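Local atomic coordinates of coenzyme A transferase (Yersinia pestis, PDB entry 3QLI), a protein that probably transfers coenzyme A from an acyl-CoA to a carboxylate such as acetate. Residues A[131-135]-A[136-140]; A[221-224]-A[225-229]; A[298-301]-A[302-306]; A[444-447]-A[448-452]. All blocks are in the same frame, centred on the assembly; numbering follows the deposited sequence.

Contact 1. Residues A[131-135]-A[136-140]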
loop_
_atom_site.group_PDB
_atom_site.type_symbol
_atom_site.label_atom_id
_atom_site.label_comp_id
_atom_site.label_asym_id
_atom_site.label_seq_id
_atom_site.Cartn_x
_atom_site.Cartn_y
_atom_site.Cartn_z
ATOM N N ALA A 131 10.708 8.600 3.493
ATOM C CA ALA A 131 11.468 9.842 3.300
ATOM C C ALA A 131 12.887 9.823 3.866
ATOM O O ALA A 131 13.801 10.336 3.228
ATOM C CB ALA A 131 10.696 11.057 3.831
ATOM N N PRO A 132 13.084 9.240 5.061
ATOM C CA PRO A 132 14.448 9.274 5.598
ATOM C C PRO A 132 15.419 8.568 4.660
ATOM O O PRO A 132 16.469 9.115 4.310
ATOM C CB PRO A 132 14.315 8.527 6.946
ATOM C CG PRO A 132 12.854 8.729 7.337
ATOM C CD PRO A 132 12.125 8.631 6.007
ATOM N N ARG A 133 15.049 7.376 4.209
ATOM C CA ARG A 133 15.931 6.621 3.333
ATOM C C ARG A 133 16.028 7.243 1.948
ATOM O O ARG A 133 17.094 7.270 1.337
ATOM C CB ARG A 133 15.442 5.185 3.211
ATOM C CG ARG A 133 16.220 4.399 2.192
ATOM C CD ARG A 133 15.513 3.105 1.877
ATOM N NE ARG A 133 16.180 2.432 0.777
ATOM C CZ ARG A 133 15.849 1.218 0.370
ATOM N NH1 ARG A 133 14.861 0.582 0.985
ATOM N NH2 ARG A 133 16.498 0.660 -0.638
ATOM N N LEU A 134 14.916 7.739 1.436
ATOM C CA LEU A 134 14.933 8.286 0.085
ATOM C C LEU A 134 15.784 9.549 0.023
ATOM O O LEU A 134 16.605 9.705 -0.887
ATOM C CB LEU A 134 13.508 8.554 -0.418
ATOM C CG LEU A 134 13.297 8.718 -1.928
ATOM C CD1 LEU A 134 13.318 7.379 -2.646
ATOM C CD2 LEU A 134 11.966 9.394 -2.150
ATOM N N LEU A 135 15.607 10.450 0.987
ATOM C CA LEU A 135 16.404 11.675 0.985
ATOM C C LEU A 135 17.895 11.391 1.196
ATOM O O LEU A 135 18.764 11.962 0.529
ATOM C CB LEU A 135 15.886 12.647 2.054
ATOM C CG LEU A 135 14.552 13.286 1.679
ATOM C CD1 LEU A 135 13.841 13.864 2.907
ATOM C CD2 LEU A 135 14.769 14.364 0.609
ATOM N N ALA A 136 18.189 10.493 2.125
ATOM C CA ALA A 136 19.569 10.256 2.524
ATOM C C ALA A 136 20.309 9.439 1.478
ATOM O O ALA A 136 21.519 9.603 1.287
ATOM C CB ALA A 136 19.612 9.553 3.868
ATOM N N GLU A 137 19.583 8.557 0.799
ATOM C CA GLU A 137 20.238 7.529 -0.008
ATOM C C GLU A 137 20.023 7.684 -1.514
ATOM O O GLU A 137 20.977 7.892 -2.236
ATOM C CB GLU A 137 19.864 6.121 0.479
ATOM C CG GLU A 137 20.472 5.816 1.851
ATOM C CD GLU A 137 20.060 4.470 2.427
ATOM O OE1 GLU A 137 19.638 3.568 1.668
ATOM O OE2 GLU A 137 20.164 4.319 3.663
ATOM N N GLU A 138 18.788 7.590 -1.997
ATOM C CA GLU A 138 18.586 7.723 -3.438
ATOM C C GLU A 138 18.866 9.135 -3.918
ATOM O O GLU A 138 19.496 9.334 -4.953
ATOM C CB GLU A 138 17.178 7.302 -3.858
ATOM C CG GLU A 138 17.043 5.794 -4.108
ATOM C CD GLU A 138 16.604 5.061 -2.863
ATOM O OE1 GLU A 138 16.743 5.628 -1.750
ATOM O OE2 GLU A 138 16.127 3.919 -2.988
ATOM N N ILE A 139 18.400 10.118 -3.161
ATOM C CA ILE A 139 18.546 11.509 -3.575
ATOM C C ILE A 139 19.868 12.093 -3.107
ATOM O O ILE A 139 20.664 12.591 -3.916
ATOM C CB ILE A 139 17.373 12.351 -3.048
ATOM C CG1 ILE A 139 16.062 11.884 -3.705
ATOM C CG2 ILE A 139 17.642 13.843 -3.280
ATOM C CD1 ILE A 139 14.794 12.383 -2.994
ATOM N N GLY A 140 20.102 12.039 -1.801
ATOM C CA GLY A 140 21.336 12.548 -1.236
ATOM C C GLY A 140 21.172 14.021 -0.913
ATOM O O GLY A 140 20.749 14.803 -1.756
#
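R133 sends CG away from its backbone N (chi1 173°) and stays extended to NE, while E137, one turn on, swings CG to the side of its own N; the two chains therefore converge. The result is a long salt bridge, R133 NE to E137 OE1 at 3.7 Å, with guanidinium and carboxylate planes 48° apart, a mutual tilt that leaves the pair electrostatic rather than a flat, two-pronged match. E138 bends at its second torsion and brings OE2 to 4.0 Å from R133 NH2, well outside the guanidinium plane, so that only the charges interact. The stronger partners lie elsewhere: E137 OE2 pairs with R168, R133 NH1 bonds to the backbone O of Y371 of the second subunit, and E138 OE2 bonds to the OH of that tyrosine, whose ring also receives R133 as a cation-pi partner. The contact takes in all of helix 131-139, in the N-terminal half of the transferase, and the helix widens at its C-terminal end. A136 N to P132 O and E137 N to R133 O still span four residues, but I139 N reaches L134 O at 2.9 Å, five back and at an N-H...O angle of 163°, the mark of a pi-type turn. G140 N repeats that spacing to L135 O at 2.7 Å, and G140 leaves the helix with positive phi. On the apolar flank, I139 CD1 sits 4.1 Å from L134 CG and 4.1 Å from L135 CD2; L135 runs alongside I139, pointing the same way, whereas L134 crosses it at a slant. Y73 of strand 70-74 touches both L135 and I139.

Contact 2. Residues A[221-224]-A[225-229]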
loop_
_atom_site.group_PDB
_atom_site.type_symbol
_atom_site.label_atom_id
_atom_site.label_comp_id
_atom_site.label_asym_id
_atom_site.label_seq_id
_atom_site.Cartn_x
_atom_site.Cartn_y
_atom_site.Cartn_z
ATOM N N TYR A 221 -19.967 18.793 10.930
ATOM C CA TYR A 221 -18.960 18.234 11.829
ATOM C C TYR A 221 -19.559 17.780 13.144
ATOM O O TYR A 221 -18.990 16.935 13.825
ATOM C CB TYR A 221 -17.847 19.251 12.119
ATOM C CG TYR A 221 -16.885 19.505 10.964
ATOM C CD1 TYR A 221 -16.923 18.730 9.813
ATOM C CD2 TYR A 221 -15.939 20.520 11.038
ATOM C CE1 TYR A 221 -16.046 18.967 8.752
ATOM C CE2 TYR A 221 -15.059 20.769 9.987
ATOM C CZ TYR A 221 -15.115 19.990 8.852
ATOM O OH TYR A 221 -14.238 20.237 7.815
ATOM N N THR A 222 -20.688 18.361 13.529
ATOM C CA THR A 222 -21.315 17.948 14.775
ATOM C C THR A 222 -21.720 16.488 14.675
ATOM O O THR A 222 -21.346 15.680 15.520
ATOM C CB THR A 222 -22.517 18.824 15.155
ATOM O OG1 THR A 222 -22.059 20.159 15.400
ATOM C CG2 THR A 222 -23.190 18.287 16.416
ATOM N N SER A 223 -22.472 16.147 13.633
ATOM C CA SER A 223 -22.916 14.765 13.466
ATOM C C SER A 223 -21.723 13.851 13.214
ATOM O O SER A 223 -21.632 12.760 13.761
ATOM C CB SER A 223 -23.878 14.642 12.289
ATOM O OG SER A 223 -24.016 13.276 11.924
ATOM N N ILE A 224 -20.819 14.296 12.351
ATOM C CA ILE A 224 -19.635 13.502 12.051
ATOM C C ILE A 224 -18.799 13.208 13.302
ATOM O O ILE A 224 -18.370 12.080 13.509
ATOM C CB ILE A 224 -18.793 14.163 10.959
ATOM C CG1 ILE A 224 -19.594 14.185 9.647
ATOM C CG2 ILE A 224 -17.438 13.417 10.810
ATOM C CD1 ILE A 224 -18.892 14.916 8.486
ATOM N N SER A 225 -18.561 14.211 14.144
ATOM C CA SER A 225 -17.728 13.973 15.318
ATOM C C SER A 225 -18.370 12.959 16.262
ATOM O O SER A 225 -17.670 12.204 16.926
ATOM C CB SER A 225 -17.398 15.280 16.055
ATOM O OG SER A 225 -18.585 15.886 16.543
ATOM N N HIS A 226 -19.701 12.928 16.324
ATOM C CA HIS A 226 -20.368 11.938 17.174
ATOM C C HIS A 226 -20.370 10.526 16.598
ATOM O O HIS A 226 -20.222 9.554 17.338
ATOM C CB HIS A 226 -21.773 12.393 17.567
ATOM C CG HIS A 226 -21.759 13.475 18.599
ATOM N ND1 HIS A 226 -21.760 14.815 18.272
ATOM C CD2 HIS A 226 -21.668 13.418 19.950
ATOM C CE1 HIS A 226 -21.713 15.538 19.379
ATOM N NE2 HIS A 226 -21.654 14.713 20.411
ATOM N N ILE A 227 -20.514 10.403 15.284
ATOM C CA ILE A 227 -20.467 9.074 14.679
ATOM C C ILE A 227 -19.055 8.496 14.861
ATOM O O ILE A 227 -18.870 7.333 15.216
ATOM C CB ILE A 227 -20.811 9.138 13.192
ATOM C CG1 ILE A 227 -22.248 9.634 13.002
ATOM C CG2 ILE A 227 -20.607 7.771 12.529
ATOM C CD1 ILE A 227 -22.481 10.224 11.620
ATOM N N ILE A 228 -18.057 9.323 14.616
ATOM C CA ILE A 228 -16.669 8.894 14.796
ATOM C C ILE A 228 -16.419 8.517 16.245
ATOM O O ILE A 228 -15.883 7.445 16.535
ATOM C CB ILE A 228 -15.686 9.998 14.372
ATOM C CG1 ILE A 228 -15.773 10.208 12.860
ATOM C CG2 ILE A 228 -14.246 9.648 14.808
ATOM C CD1 ILE A 228 -14.882 11.306 12.334
ATOM N N ALA A 229 -16.826 9.385 17.168
ATOM C CA ALA A 229 -16.589 9.108 18.584
ATOM C C ALA A 229 -17.236 7.792 19.024
ATOM O O ALA A 229 -16.703 7.092 19.879
ATOM C CB ALA A 229 -17.065 10.271 19.463
#
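Four-residue backbone bonds run through 221-229 in regular alpha-helical fashion, from S225 N to Y221 O at 2.8 Å through I227 N to S223 O and I228 N to I224 O. Side chains add to this pattern at the T222 carbonyl. H226 turns its ring back along the helix, and ND1 donates to T222 O over 2.9 Å with an N-H...O angle of 164°. The acceptor lies close to the imidazole plane, 11° out of it, so the bond meets the ring at its edge and helps fix the ring's rotation; it also indicates that ND1 carries a proton. The same oxygen receives a weak bond from H226 N. S225 holds OG between its backbone N and carbonyl carbon (chi1 63°), which folds the hydroxyl back, within the helix, onto carbonyls of the preceding turn: it sits within bonding distance of both, 2.9 Å from Y221 O and 3.0 Å from T222 O. Apolar contact is made by I224 and I228, which slant across each other with CG2 of I224 3.6 Å from CD1 of I228. Nearby, I227 lays CD1 3.4 Å from S223 OG, a hydroxyl that is itself bonded to E415 O. The Y221 side chain lies about 4 Å from that of A244, which binds CoA in another structure of the protein. Helix 220-230 packs with its isoleucine side on the mixed sheet: I224 and I228 both touch A381 of strand 377-381, and I224 and I227 meet V413 of strand 411-414. Helix 244-252 adjoins it through L248 against Y221, L245 against I224 and V252 against H226 and A229.

Contact 3. Residues A[298-301]-A[302-306]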
loop_
_atom_site.group_PDB
_atom_site.type_symbol
_atom_site.label_atom_id
_atom_site.label_comp_id
_atom_site.label_asym_id
_atom_site.label_seq_id
_atom_site.Cartn_x
_atom_site.Cartn_y
_atom_site.Cartn_z
ATOM N N GLY A 298 0.261 23.291 15.162
ATOM C CA GLY A 298 -0.774 23.796 16.052
ATOM C C GLY A 298 -0.611 25.280 16.308
ATOM O O GLY A 298 -0.210 26.022 15.406
ATOM N N GLN A 299 -0.914 25.706 17.533
ATOM C CA GLN A 299 -0.762 27.107 17.922
ATOM C C GLN A 299 0.181 27.251 19.116
ATOM O O GLN A 299 0.619 26.254 19.694
ATOM C CB GLN A 299 -2.125 27.757 18.191
ATOM C CG GLN A 299 -3.081 27.733 16.979
ATOM C CD GLN A 299 -3.909 26.451 16.899
ATOM O OE1 GLN A 299 -4.364 25.936 17.914
ATOM N NE2 GLN A 299 -4.100 25.935 15.693
ATOM N N GLN A 300 0.524 28.491 19.463
ATOM C CA GLN A 300 1.554 28.727 20.470
ATOM C C GLN A 300 1.306 27.958 21.759
ATOM O O GLN A 300 2.241 27.438 22.372
ATOM C CB GLN A 300 1.690 30.213 20.797
ATOM C CG GLN A 300 2.790 30.475 21.815
ATOM C CD GLN A 300 3.207 31.935 21.884
ATOM O OE1 GLN A 300 4.302 32.306 21.434
ATOM N NE2 GLN A 300 2.339 32.774 22.453
ATOM N N GLU A 301 0.048 27.912 22.182
ATOM C CA GLU A 301 -0.288 27.230 23.424
ATOM C C GLU A 301 0.120 25.760 23.369
ATOM O O GLU A 301 0.621 25.212 24.348
ATOM C CB GLU A 301 -1.781 27.341 23.721
ATOM C CG GLU A 301 -2.280 26.246 24.637
ATOM C CD GLU A 301 -3.596 26.589 25.312
ATOM O OE1 GLU A 301 -4.664 26.348 24.704
ATOM O OE2 GLU A 301 -3.554 27.092 26.457
ATOM N N MET A 302 -0.105 25.115 22.230
ATOM C CA MET A 302 0.276 23.715 22.095
ATOM C C MET A 302 1.796 23.567 22.035
ATOM O O MET A 302 2.363 22.664 22.648
ATOM C CB MET A 302 -0.348 23.079 20.851
ATOM C CG MET A 302 -0.009 21.601 20.728
ATOM S SD MET A 302 -0.215 20.950 19.062
ATOM C CE MET A 302 1.327 21.478 18.330
ATOM N N TYR A 303 2.459 24.443 21.282
ATOM C CA TYR A 303 3.916 24.372 21.184
ATOM C C TYR A 303 4.597 24.509 22.558
ATOM O O TYR A 303 5.544 23.770 22.874
ATOM C CB TYR A 303 4.459 25.437 20.221
ATOM C CG TYR A 303 3.998 25.318 18.778
ATOM C CD1 TYR A 303 4.006 24.095 18.117
ATOM C CD2 TYR A 303 3.576 26.446 18.068
ATOM C CE1 TYR A 303 3.596 23.993 16.787
ATOM C CE2 TYR A 303 3.156 26.353 16.742
ATOM C CZ TYR A 303 3.171 25.126 16.107
ATOM O OH TYR A 303 2.774 25.030 14.789
ATOM N N GLU A 304 4.136 25.467 23.362
ATOM C CA GLU A 304 4.704 25.687 24.692
ATOM C C GLU A 304 4.532 24.455 25.569
ATOM O O GLU A 304 5.429 24.083 26.336
ATOM C CB GLU A 304 4.062 26.905 25.363
ATOM C CG GLU A 304 4.414 28.229 24.700
ATOM C CD GLU A 304 3.530 29.388 25.159
ATOM O OE1 GLU A 304 3.873 30.552 24.847
ATOM O OE2 GLU A 304 2.490 29.139 25.819
ATOM N N TYR A 305 3.374 23.822 25.442
ATOM C CA TYR A 305 3.053 22.643 26.233
ATOM C C TYR A 305 3.993 21.454 25.972
ATOM O O TYR A 305 4.228 20.639 26.861
ATOM C CB TYR A 305 1.590 22.230 26.015
ATOM C CG TYR A 305 1.168 21.088 26.913
ATOM C CD1 TYR A 305 0.884 21.307 28.262
ATOM C CD2 TYR A 305 1.058 19.792 26.422
ATOM C CE1 TYR A 305 0.503 20.263 29.095
ATOM C CE2 TYR A 305 0.683 18.745 27.246
ATOM C CZ TYR A 305 0.405 18.989 28.582
ATOM O OH TYR A 305 0.026 17.948 29.407
ATOM N N LEU A 306 4.541 21.357 24.764
ATOM C CA LEU A 306 5.409 20.226 24.425
ATOM C C LEU A 306 6.748 20.316 25.115
ATOM O O LEU A 306 7.447 19.322 25.245
ATOM C CB LEU A 306 5.653 20.149 22.914
ATOM C CG LEU A 306 4.398 20.217 22.045
ATOM C CD1 LEU A 306 4.803 20.135 20.569
ATOM C CD2 LEU A 306 3.431 19.101 22.418
HETATM O O HOH W 1 -2.715 25.212 20.009
#
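Backbone bonds set the frame: Q299, the N-cap residue of helix 300-306, offers its carbonyl O to Y303 N at 3.0 Å and 167°, and more weakly to M302 N. A water joins the cap, donating to Q299 OE1 at 2.8 Å and accepting weak bonds from Q299 N and M302 N, while Q299 NE2 bonds to M212 O. In the first turn Q300 N is taken up by E211 OE2, and E304 N bonds to Q300 O over 2.9 Å. The tyrosine supplies the polar side-chain contact. Y303 places its ring under the entering chain (chi1 -62°), with Q299 N 4.2 Å above one face near the rim, and its OH accepts from G298 N at 3.1 Å; that hydroxyl also bonds to I210 O. Van der Waals contacts complete the set. M302 bends at chi3 and brings CE to 3.8 Å from G298 N, while E304 OE1 rests 3.2 Å from Q300 CG, amide and carboxylate planes 15° apart. G298 N donates to OH and I210 O can only accept, so the phenol proton is directed to I210 O; the hydroxyl thus links the chain entering the helix to the 209-212 region and satisfies polar groups on both.

Contact 4. Residues A[444-447]-A[448-452]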
loop_
_atom_site.group_PDB
_atom_site.type_symbol
_atom_site.label_atom_id
_atom_site.label_comp_id
_atom_site.label_asym_id
_atom_site.label_seq_id
_atom_site.Cartn_x
_atom_site.Cartn_y
_atom_site.Cartn_z
ATOM N N GLU A 444 -29.360 10.346 -8.461
ATOM C CA GLU A 444 -28.376 10.503 -9.520
ATOM C C GLU A 444 -27.246 9.495 -9.344
ATOM O O GLU A 444 -26.767 8.905 -10.309
ATOM C CB GLU A 444 -27.811 11.921 -9.519
ATOM C CG GLU A 444 -26.905 12.200 -10.702
ATOM C CD GLU A 444 -26.602 13.679 -10.891
ATOM O OE1 GLU A 444 -26.255 14.072 -12.031
ATOM O OE2 GLU A 444 -26.706 14.443 -9.904
ATOM N N LEU A 445 -26.811 9.300 -8.108
ATOM C CA LEU A 445 -25.730 8.350 -7.843
ATOM C C LEU A 445 -26.171 6.919 -8.133
ATOM O O LEU A 445 -25.381 6.112 -8.613
ATOM C CB LEU A 445 -25.250 8.466 -6.400
ATOM C CG LEU A 445 -24.484 9.733 -6.058
ATOM C CD1 LEU A 445 -24.349 9.867 -4.536
ATOM C CD2 LEU A 445 -23.105 9.711 -6.742
ATOM N N THR A 446 -27.432 6.602 -7.847
ATOM C CA THR A 446 -27.943 5.271 -8.142
ATOM C C THR A 446 -27.940 5.030 -9.653
ATOM O O THR A 446 -27.584 3.942 -10.125
ATOM C CB THR A 446 -29.364 5.069 -7.578
ATOM O OG1 THR A 446 -29.329 5.170 -6.148
ATOM C CG2 THR A 446 -29.903 3.692 -7.943
ATOM N N GLN A 447 -28.333 6.047 -10.414
ATOM C CA GLN A 447 -28.334 5.922 -11.867
ATOM C C GLN A 447 -26.917 5.714 -12.372
ATOM O O GLN A 447 -26.672 4.852 -13.217
ATOM C CB GLN A 447 -28.984 7.135 -12.537
ATOM C CG GLN A 447 -30.516 7.166 -12.410
ATOM C CD GLN A 447 -31.178 5.824 -12.744
ATOM O OE1 GLN A 447 -31.057 5.312 -13.865
ATOM N NE2 GLN A 447 -31.882 5.251 -11.765
ATOM N N ALA A 448 -25.982 6.495 -11.838
ATOM C CA ALA A 448 -24.578 6.378 -12.231
ATOM C C ALA A 448 -24.046 4.981 -11.935
ATOM O O ALA A 448 -23.352 4.379 -12.758
ATOM C CB ALA A 448 -23.745 7.428 -11.514
ATOM N N ALA A 449 -24.370 4.475 -10.751
ATOM C CA ALA A 449 -23.957 3.138 -10.336
ATOM C C ALA A 449 -24.425 2.074 -11.323
ATOM O O ALA A 449 -23.701 1.119 -11.607
ATOM C CB ALA A 449 -24.481 2.830 -8.946
ATOM N N LYS A 450 -25.638 2.239 -11.837
ATOM C CA LYS A 450 -26.201 1.297 -12.800
ATOM C C LYS A 450 -25.443 1.360 -14.121
ATOM O O LYS A 450 -25.157 0.328 -14.729
ATOM C CB LYS A 450 -27.679 1.599 -13.057
ATOM C CG LYS A 450 -28.600 1.397 -11.878
ATOM C CD LYS A 450 -30.047 1.676 -12.306
ATOM C CE LYS A 450 -30.963 1.891 -11.121
ATOM N NZ LYS A 450 -31.038 0.692 -10.245
ATOM N N LYS A 451 -25.124 2.575 -14.556
ATOM C CA LYS A 451 -24.376 2.790 -15.794
ATOM C C LYS A 451 -22.954 2.242 -15.700
ATOM O O LYS A 451 -22.412 1.726 -16.679
ATOM C CB LYS A 451 -24.326 4.281 -16.140
ATOM C CG LYS A 451 -25.698 4.944 -16.174
ATOM C CD LYS A 451 -25.668 6.299 -16.866
ATOM C CE LYS A 451 -27.021 6.998 -16.752
ATOM N NZ LYS A 451 -28.132 6.139 -17.256
ATOM N N MET A 452 -22.350 2.378 -14.523
ATOM C CA MET A 452 -21.016 1.833 -14.266
ATOM C C MET A 452 -21.093 0.325 -14.080
ATOM O O MET A 452 -20.072 -0.358 -14.013
ATOM C CB MET A 452 -20.397 2.492 -13.028
ATOM C CG MET A 452 -20.099 3.977 -13.210
ATOM S SD MET A 452 -19.616 4.801 -11.680
ATOM C CE MET A 452 -18.161 3.849 -11.220
#
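T446 and K450 lie side by side and point the same way, one helical turn apart, and Q447, three residues before K450, slants across it. K450 carries CG beside its backbone N, runs extended through CE and then bends at chi4 (-62°), which sets NZ beside the T446 methyl. That methyl, CG2, meets K450 CE at 3.8 Å and NZ at 3.9 Å, so the threonine packs against the last carbon and the ammonium end. Its OG1 bonds to R442 O, one turn earlier. Q447 bends at chi2 and brings its amide slantwise against CD and CE of K450: NE2 comes to 3.5 Å from CE and OE1 to 4.1 Å from CD. The amide therefore meets methylene groups, and the contact is van der Waals in kind. K451 follows the Q447 carbonyl more closely, with CG 3.1 Å from Q447 O, before its own chi4 bend. The backbone beneath is regular: A448 N to E444 O, A449 N to L445 O at 2.9 Å, K450 N to T446 O and K451 N to Q447 O at 3.1 Å all span four residues, with N-H...O angles between 149° and 161°. On the inner side, L445 touches I434 of helix 426-434 and A449 touches I455 at the chain's end. T446 also meets I434, K450 also meets I455, and A448 touches P396. This is the spacing of an amphipathic alpha helix: L445 and A449, four apart, are buried, while E444, Q447, K450 and K451 are exposed on the C-terminal helix 439-451.

In the fold
Each of the four contacts lies on a single helix or at its end and closes no long loop; along the chain they follow in series, neither nesting nor crossing. Contact 1, on helix 131-139, belongs to the half built on the parallel sheet and also faces the second subunit. Contact 2, on helix 220-230, flanks the mixed sheet, its centre 39 Å from that of contact 1, on the opposite side of the chain's centre. Contact 3 starts helix 300-306 and joins it to the 209-212 segment that precedes helix 220-230; its nearest atoms are about 13 Å from contact 2. Contact 4 falls near the C terminus, packed on helix 426-434, its centre 47 Å from that of contact 3.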